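Local coordinates for protein endoglycosidase (Bacteroides thetaiotaomicron, PDB 6Q64) that probably hydrolyses glycosidic bonds as a glycoside hydrolase family 18 endoglycosidase involved in the breakdown of complex N-glycans, at residues Trp276-Phe286 / Gln312-Leu321. The protein carries 1 engineered substitution. Numbering follows the deposited sequence.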
ATOM      1  N   TRP A 276      -9.924  -3.682 -12.524  1.00 62.05           N
ATOM      2  CA  TRP A 276      -9.569  -2.431 -11.834  1.00 61.85           C
ATOM      3  C   TRP A 276     -10.397  -2.155 -10.568  1.00 61.44           C
ATOM      4  O   TRP A 276      -9.829  -1.635  -9.620  1.00 64.29           O
ATOM      5  CB  TRP A 276      -9.636  -1.310 -12.840  1.00 62.34           C
ATOM      6  CG  TRP A 276     -10.999  -1.007 -13.338  1.00 65.29           C
ATOM      7  CD1 TRP A 276     -11.604  -1.512 -14.444  1.00 69.10           C
ATOM      8  CD2 TRP A 276     -11.895  -0.049 -12.784  1.00 67.76           C
ATOM      9  NE1 TRP A 276     -12.831  -0.943 -14.607  1.00 69.58           N
ATOM     10  CE2 TRP A 276     -13.046  -0.051 -13.605  1.00 68.34           C
ATOM     11  CE3 TRP A 276     -11.856   0.765 -11.650  1.00 65.71           C
ATOM     12  CZ2 TRP A 276     -14.140   0.766 -13.351  1.00 70.50           C
ATOM     13  CZ3 TRP A 276     -12.928   1.591 -11.400  1.00 66.13           C
ATOM     14  CH2 TRP A 276     -14.055   1.582 -12.236  1.00 73.36           C
ATOM     15  N   GLU A 277     -11.681  -2.463 -10.541  1.00 66.21           N
ATOM     16  CA  GLU A 277     -12.554  -2.236  -9.361  1.00 63.30           C
ATOM     17  C   GLU A 277     -12.010  -2.968  -8.147  1.00 65.42           C
ATOM     18  O   GLU A 277     -11.808  -2.302  -7.127  1.00 69.14           O
ATOM     19  CB  GLU A 277     -13.967  -2.754  -9.555  1.00 64.88           C
ATOM     20  CG  GLU A 277     -14.715  -1.993 -10.634  1.00 70.82           C
ATOM     21  CD  GLU A 277     -14.958  -2.775 -11.912  1.00 67.23           C
ATOM     22  OE1 GLU A 277     -13.995  -3.402 -12.390  1.00 65.82           O
ATOM     23  OE2 GLU A 277     -16.109  -2.737 -12.407  1.00 67.40           O
ATOM     24  N   ARG A 278     -11.777  -4.272  -8.242  1.00 66.78           N
ATOM     25  CA  ARG A 278     -11.402  -5.086  -7.051  1.00 64.20           C
ATOM     26  C   ARG A 278      -9.920  -4.903  -6.693  1.00 62.87           C
ATOM     27  O   ARG A 278      -9.547  -5.197  -5.548  1.00 63.43           O
ATOM     28  CB  ARG A 278     -11.838  -6.536  -7.253  1.00 66.22           C
ATOM     29  CG  ARG A 278     -13.358  -6.701  -7.182  1.00 76.00           C
ATOM     30  CD  ARG A 278     -14.001  -6.274  -5.860  1.00 78.53           C
ATOM     31  NE  ARG A 278     -13.274  -6.973  -4.802  1.00 80.23           N
ATOM     32  CZ  ARG A 278     -12.935  -6.483  -3.618  1.00 78.54           C
ATOM     33  NH1 ARG A 278     -12.247  -7.241  -2.784  1.00 88.79           N
ATOM     34  NH2 ARG A 278     -13.262  -5.258  -3.253  1.00 82.61           N
ATOM     35  N   LYS A 279      -9.090  -4.368  -7.577  1.00 60.77           N
ATOM     36  CA  LYS A 279      -7.663  -4.169  -7.245  1.00 60.99           C
ATOM     37  C   LYS A 279      -7.363  -2.690  -6.957  1.00 65.02           C
ATOM     38  O   LYS A 279      -6.190  -2.348  -6.681  1.00 67.29           O
ATOM     39  CB  LYS A 279      -6.791  -4.665  -8.387  1.00 61.71           C
ATOM     40  CG  LYS A 279      -6.954  -6.130  -8.731  1.00 62.92           C
ATOM     41  CD  LYS A 279      -6.251  -6.502 -10.034  1.00 62.92           C
ATOM     42  CE  LYS A 279      -4.781  -6.177 -10.074  1.00 63.27           C
ATOM     43  NZ  LYS A 279      -4.159  -6.778 -11.276  1.00 69.33           N
ATOM     44  N   THR A 280      -8.352  -1.815  -7.054  1.00 63.20           N
ATOM     45  CA  THR A 280      -8.093  -0.379  -6.839  1.00 64.43           C
ATOM     46  C   THR A 280      -8.249  -0.063  -5.343  1.00 65.61           C
ATOM     47  O   THR A 280      -9.219  -0.520  -4.689  1.00 63.88           O
ATOM     48  CB  THR A 280      -8.964   0.482  -7.752  1.00 62.00           C
ATOM     49  OG1 THR A 280      -8.592   0.245  -9.112  1.00 65.44           O
ATOM     50  CG2 THR A 280      -8.772   1.941  -7.436  1.00 63.56           C
ATOM     51  N   ILE A 281      -7.299   0.689  -4.810  1.00 64.84           N
ATOM     52  CA  ILE A 281      -7.337   1.216  -3.419  1.00 63.88           C
ATOM     53  C   ILE A 281      -7.371   2.737  -3.520  1.00 61.92           C
ATOM     54  O   ILE A 281      -6.542   3.291  -4.258  1.00 65.19           O
ATOM     55  CB  ILE A 281      -6.151   0.673  -2.596  1.00 64.72           C
ATOM     56  CG1 ILE A 281      -6.442  -0.744  -2.102  1.00 65.49           C
ATOM     57  CG2 ILE A 281      -5.852   1.565  -1.420  1.00 67.64           C
ATOM     58  CD1 ILE A 281      -5.213  -1.569  -1.867  1.00 65.53           C
ATOM     59  N   ILE A 282      -8.307   3.382  -2.827  1.00 60.87           N
ATOM     60  CA  ILE A 282      -8.363   4.866  -2.795  1.00 63.16           C
ATOM     61  C   ILE A 282      -8.030   5.317  -1.376  1.00 69.81           C
ATOM     62  O   ILE A 282      -8.460   4.667  -0.411  1.00 68.84           O
ATOM     63  CB  ILE A 282      -9.709   5.390  -3.291  1.00 64.63           C
ATOM     64  CG1 ILE A 282     -10.877   4.479  -2.899  1.00 63.93           C
ATOM     65  CG2 ILE A 282      -9.622   5.565  -4.790  1.00 72.27           C
ATOM     66  CD1 ILE A 282     -12.254   5.081  -3.175  1.00 61.70           C
ATOM     67  N   THR A 283      -7.234   6.373  -1.287  1.00 70.83           N
ATOM     68  CA  THR A 283      -6.582   6.813  -0.046  1.00 67.75           C
ATOM     69  C   THR A 283      -6.885   8.282   0.180  1.00 71.23           C
ATOM     70  O   THR A 283      -7.035   9.083  -0.783  1.00 66.48           O
ATOM     71  CB  THR A 283      -5.073   6.571  -0.067  1.00 71.39           C
ATOM     72  OG1 THR A 283      -4.448   7.474  -0.991  1.00 68.30           O
ATOM     73  CG2 THR A 283      -4.760   5.126  -0.389  1.00 71.15           C
ATOM     74  N   VAL A 284      -6.928   8.600   1.455  1.00 76.14           N
ATOM     75  CA  VAL A 284      -7.219   9.962   1.933  1.00 80.27           C
ATOM     76  C   VAL A 284      -6.000  10.498   2.714  1.00 74.90           C
ATOM     77  O   VAL A 284      -5.052   9.706   3.002  1.00 67.65           O
ATOM     78  CB  VAL A 284      -8.548   9.887   2.690  1.00 84.05           C
ATOM     79  CG1 VAL A 284      -8.384   9.195   4.026  1.00 84.51           C
ATOM     80  CG2 VAL A 284      -9.145  11.270   2.833  1.00 94.96           C
ATOM     81  N   GLU A 285      -5.952  11.817   2.937  1.00 75.91           N
ATOM     82  CA  GLU A 285      -4.709  12.521   3.367  1.00 81.95           C
ATOM     83  C   GLU A 285      -4.840  12.881   4.849  1.00 80.64           C
ATOM     84  O   GLU A 285      -5.629  13.788   5.192  1.00 81.77           O
ATOM     85  CB  GLU A 285      -4.415  13.653   2.378  1.00 84.97           C
ATOM     86  CG  GLU A 285      -3.642  14.847   2.890  1.00 95.29           C
ATOM     87  CD  GLU A 285      -2.472  14.644   3.827  1.00100.20           C
ATOM     88  OE1 GLU A 285      -1.302  14.669   3.348  1.00 98.20           O
ATOM     89  OE2 GLU A 285      -2.744  14.542   5.043  1.00106.90           O
ATOM     90  N   PHE A 286      -4.089  12.161   5.681  1.00 78.82           N
ATOM     91  CA  PHE A 286      -4.316  12.069   7.144  1.00 84.63           C
ATOM     92  C   PHE A 286      -3.279  12.894   7.922  1.00 89.26           C
ATOM     93  O   PHE A 286      -3.582  13.254   9.067  1.00 92.38           O
ATOM     94  CB  PHE A 286      -4.410  10.596   7.548  1.00 82.12           C
ATOM     95  CG  PHE A 286      -5.808  10.153   7.890  1.00 77.00           C
ATOM     96  CD1 PHE A 286      -6.901  10.774   7.318  1.00 72.30           C
ATOM     97  CD2 PHE A 286      -6.023   9.139   8.805  1.00 78.12           C
ATOM     98  CE1 PHE A 286      -8.183  10.394   7.654  1.00 72.74           C
ATOM     99  CE2 PHE A 286      -7.312   8.752   9.131  1.00 79.54           C
ATOM    100  CZ  PHE A 286      -8.390   9.382   8.555  1.00 75.37           C
ATOM    101  N   GLN A 312     -15.834  11.706   3.346  1.00 67.97           N
ATOM    102  CA  GLN A 312     -14.791  11.300   2.354  1.00 66.35           C
ATOM    103  C   GLN A 312     -14.423   9.847   2.629  1.00 65.37           C
ATOM    104  O   GLN A 312     -14.759   8.995   1.809  1.00 71.46           O
ATOM    105  CB  GLN A 312     -13.551  12.207   2.347  1.00 69.54           C
ATOM    106  CG  GLN A 312     -12.502  11.868   1.291  1.00 68.94           C
ATOM    107  CD  GLN A 312     -11.455  12.939   1.027  1.00 71.94           C
ATOM    108  OE1 GLN A 312     -10.544  13.244   1.809  1.00 71.60           O
ATOM    109  NE2 GLN A 312     -11.534  13.510  -0.153  1.00 72.98           N
ATOM    110  N   ILE A 313     -13.792   9.526   3.747  1.00 70.49           N
ATOM    111  CA  ILE A 313     -13.277   8.136   3.972  1.00 69.00           C
ATOM    112  C   ILE A 313     -14.436   7.123   4.004  1.00 67.25           C
ATOM    113  O   ILE A 313     -14.219   5.923   3.733  1.00 68.80           O
ATOM    114  CB  ILE A 313     -12.404   8.037   5.233  1.00 71.91           C
ATOM    115  CG1 ILE A 313     -11.647   6.704   5.258  1.00 70.17           C
ATOM    116  CG2 ILE A 313     -13.246   8.260   6.480  1.00 74.21           C
ATOM    117  CD1 ILE A 313     -10.394   6.701   6.107  1.00 69.00           C
ATOM    118  N   LEU A 314     -15.647   7.534   4.329  1.00 68.20           N
ATOM    119  CA  LEU A 314     -16.709   6.514   4.501  1.00 70.22           C
ATOM    120  C   LEU A 314     -17.307   6.241   3.133  1.00 75.84           C
ATOM    121  O   LEU A 314     -17.693   5.080   2.895  1.00 78.02           O
ATOM    122  CB  LEU A 314     -17.767   6.995   5.499  1.00 72.40           C
ATOM    123  CG  LEU A 314     -17.256   7.305   6.904  1.00 70.58           C
ATOM    124  CD1 LEU A 314     -18.377   7.842   7.765  1.00 74.91           C
ATOM    125  CD2 LEU A 314     -16.650   6.075   7.535  1.00 70.10           C
ATOM    126  N   ASP A 315     -17.392   7.289   2.299  1.00 71.69           N
ATOM    127  CA  ASP A 315     -17.830   7.157   0.897  1.00 66.78           C
ATOM    128  C   ASP A 315     -16.876   6.189   0.218  1.00 64.49           C
ATOM    129  O   ASP A 315     -17.349   5.231  -0.431  1.00 66.48           O
ATOM    130  CB  ASP A 315     -17.847   8.496   0.168  1.00 71.41           C
ATOM    131  CG  ASP A 315     -18.513   8.412  -1.196  1.00 72.50           C
ATOM    132  OD1 ASP A 315     -19.634   7.817  -1.279  1.00 66.32           O
ATOM    133  OD2 ASP A 315     -17.880   8.905  -2.161  1.00 70.41           O
ATOM    134  N   TYR A 316     -15.577   6.415   0.404  1.00 61.05           N
ATOM    135  CA  TYR A 316     -14.535   5.584  -0.246  1.00 59.56           C
ATOM    136  C   TYR A 316     -14.776   4.115   0.126  1.00 61.91           C
ATOM    137  O   TYR A 316     -14.885   3.220  -0.707  1.00 60.94           O
ATOM    138  CB  TYR A 316     -13.140   6.088   0.108  1.00 55.45           C
ATOM    139  CG  TYR A 316     -12.747   7.397  -0.519  1.00 56.22           C
ATOM    140  CD1 TYR A 316     -13.678   8.298  -1.024  1.00 64.04           C
ATOM    141  CD2 TYR A 316     -11.415   7.756  -0.618  1.00 56.90           C
ATOM    142  CE1 TYR A 316     -13.303   9.516  -1.600  1.00 64.06           C
ATOM    143  CE2 TYR A 316     -11.019   8.980  -1.154  1.00 58.45           C
ATOM    144  CZ  TYR A 316     -11.965   9.871  -1.627  1.00 62.32           C
ATOM    145  OH  TYR A 316     -11.573  11.062  -2.155  1.00 69.25           O
ATOM    146  N   ALA A 317     -14.899   3.844   1.406  1.00 68.99           N
ATOM    147  CA  ALA A 317     -14.958   2.449   1.888  1.00 68.62           C
ATOM    148  C   ALA A 317     -16.193   1.760   1.318  1.00 61.55           C
ATOM    149  O   ALA A 317     -16.143   0.536   1.250  1.00 63.51           O
ATOM    150  CB  ALA A 317     -14.965   2.419   3.400  1.00 72.29           C
ATOM    151  N   THR A 318     -17.259   2.501   1.013  1.00 55.12           N
ATOM    152  CA  THR A 318     -18.564   1.908   0.631  1.00 60.77           C
ATOM    153  C   THR A 318     -18.833   2.116  -0.873  1.00 61.03           C
ATOM    154  O   THR A 318     -20.017   1.946  -1.259  1.00 56.06           O
ATOM    155  CB  THR A 318     -19.721   2.519   1.420  1.00 59.38           C
ATOM    156  OG1 THR A 318     -19.715   3.901   1.101  1.00 62.38           O
ATOM    157  CG2 THR A 318     -19.603   2.339   2.914  1.00 66.44           C
ATOM    158  N   LEU A 319     -17.792   2.454  -1.653  1.00 56.88           N
ATOM    159  CA  LEU A 319     -17.894   2.952  -3.051  1.00 59.67           C
ATOM    160  C   LEU A 319     -18.295   1.803  -3.962  1.00 62.44           C
ATOM    161  O   LEU A 319     -17.442   0.918  -4.176  1.00 64.27           O
ATOM    162  CB  LEU A 319     -16.545   3.491  -3.493  1.00 59.68           C
ATOM    163  CG  LEU A 319     -16.547   4.199  -4.834  1.00 62.88           C
ATOM    164  CD1 LEU A 319     -17.325   5.482  -4.761  1.00 65.98           C
ATOM    165  CD2 LEU A 319     -15.138   4.517  -5.277  1.00 65.77           C
ATOM    166  N   ASP A 320     -19.564   1.791  -4.384  1.00 63.21           N
ATOM    167  CA  ASP A 320     -20.132   0.885  -5.413  1.00 60.07           C
ATOM    168  C   ASP A 320     -19.793   1.520  -6.745  1.00 55.90           C
ATOM    169  O   ASP A 320     -20.234   2.622  -6.958  1.00 58.78           O
ATOM    170  CB  ASP A 320     -21.632   0.713  -5.182  1.00 59.48           C
ATOM    171  CG  ASP A 320     -21.904  -0.132  -3.943  1.00 62.06           C
ATOM    172  OD1 ASP A 320     -20.960  -0.906  -3.560  1.00 56.77           O
ATOM    173  OD2 ASP A 320     -23.073  -0.087  -3.424  1.00 62.47           O
ATOM    174  N   LEU A 321     -18.945   0.899  -7.548  1.00 61.05           N
ATOM    175  CA  LEU A 321     -18.590   1.395  -8.919  1.00 62.11           C
ATOM    176  C   LEU A 321     -19.698   1.157  -9.933  1.00 57.67           C
ATOM    177  O   LEU A 321     -20.675   0.483  -9.653  1.00 60.81           O
ATOM    178  CB  LEU A 321     -17.287   0.712  -9.289  1.00 62.68           C
ATOM    179  CG  LEU A 321     -16.184   1.270  -8.412  1.00 69.47           C
ATOM    180  CD1 LEU A 321     -15.339   0.197  -7.771  1.00 71.43           C
ATOM    181  CD2 LEU A 321     -15.364   2.255  -9.198  1.00 71.79           C
TER
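W276 meets L321 through the outer part of its six-membered ring, with CZ3 3.4 Å from L321 CD2. The chain of E277 lies over one face of the same indole, its CG above the ring centre. The other methyl of L321, CD1, sits 3.7 Å from E277 CG. Carboxylate atom OE2 of E277 is hydrogen-bonded to S323. Further along, I282 points at the helix, and its CD1 lies 3.5 Å from Y316 CB and 3.6 Å from L319 CD2. This is the strand-helix layer of a TIM barrel, the family 18 fold. Strand 280-285 belongs to the parallel sheet, between strands 251-254 and 329-333. Helix 312-317 packs on its outside, nearly antiparallel at 175° with axes 8.9 Å apart. With CG anti to its carbonyl carbon (chi1 -71°), Y316 sends its ring obliquely across the side chain of I282. Its ring edge reaches the carbonyl of T283, CE2 being 4.0 Å from O, and its hydroxyl is hydrogen-bonded to A255. Replacing Y316 with alanine would probably open a gap beside I282 and leave the A255 carbonyl without this partner. V284 follows, its CG1 3.8 Å from I313 CD1, the two side chains crossing at about a right angle. The same I313 methyl touches F286 at CZ, 4.1 Å away, and I313 also packs on T332 of strand 329-333.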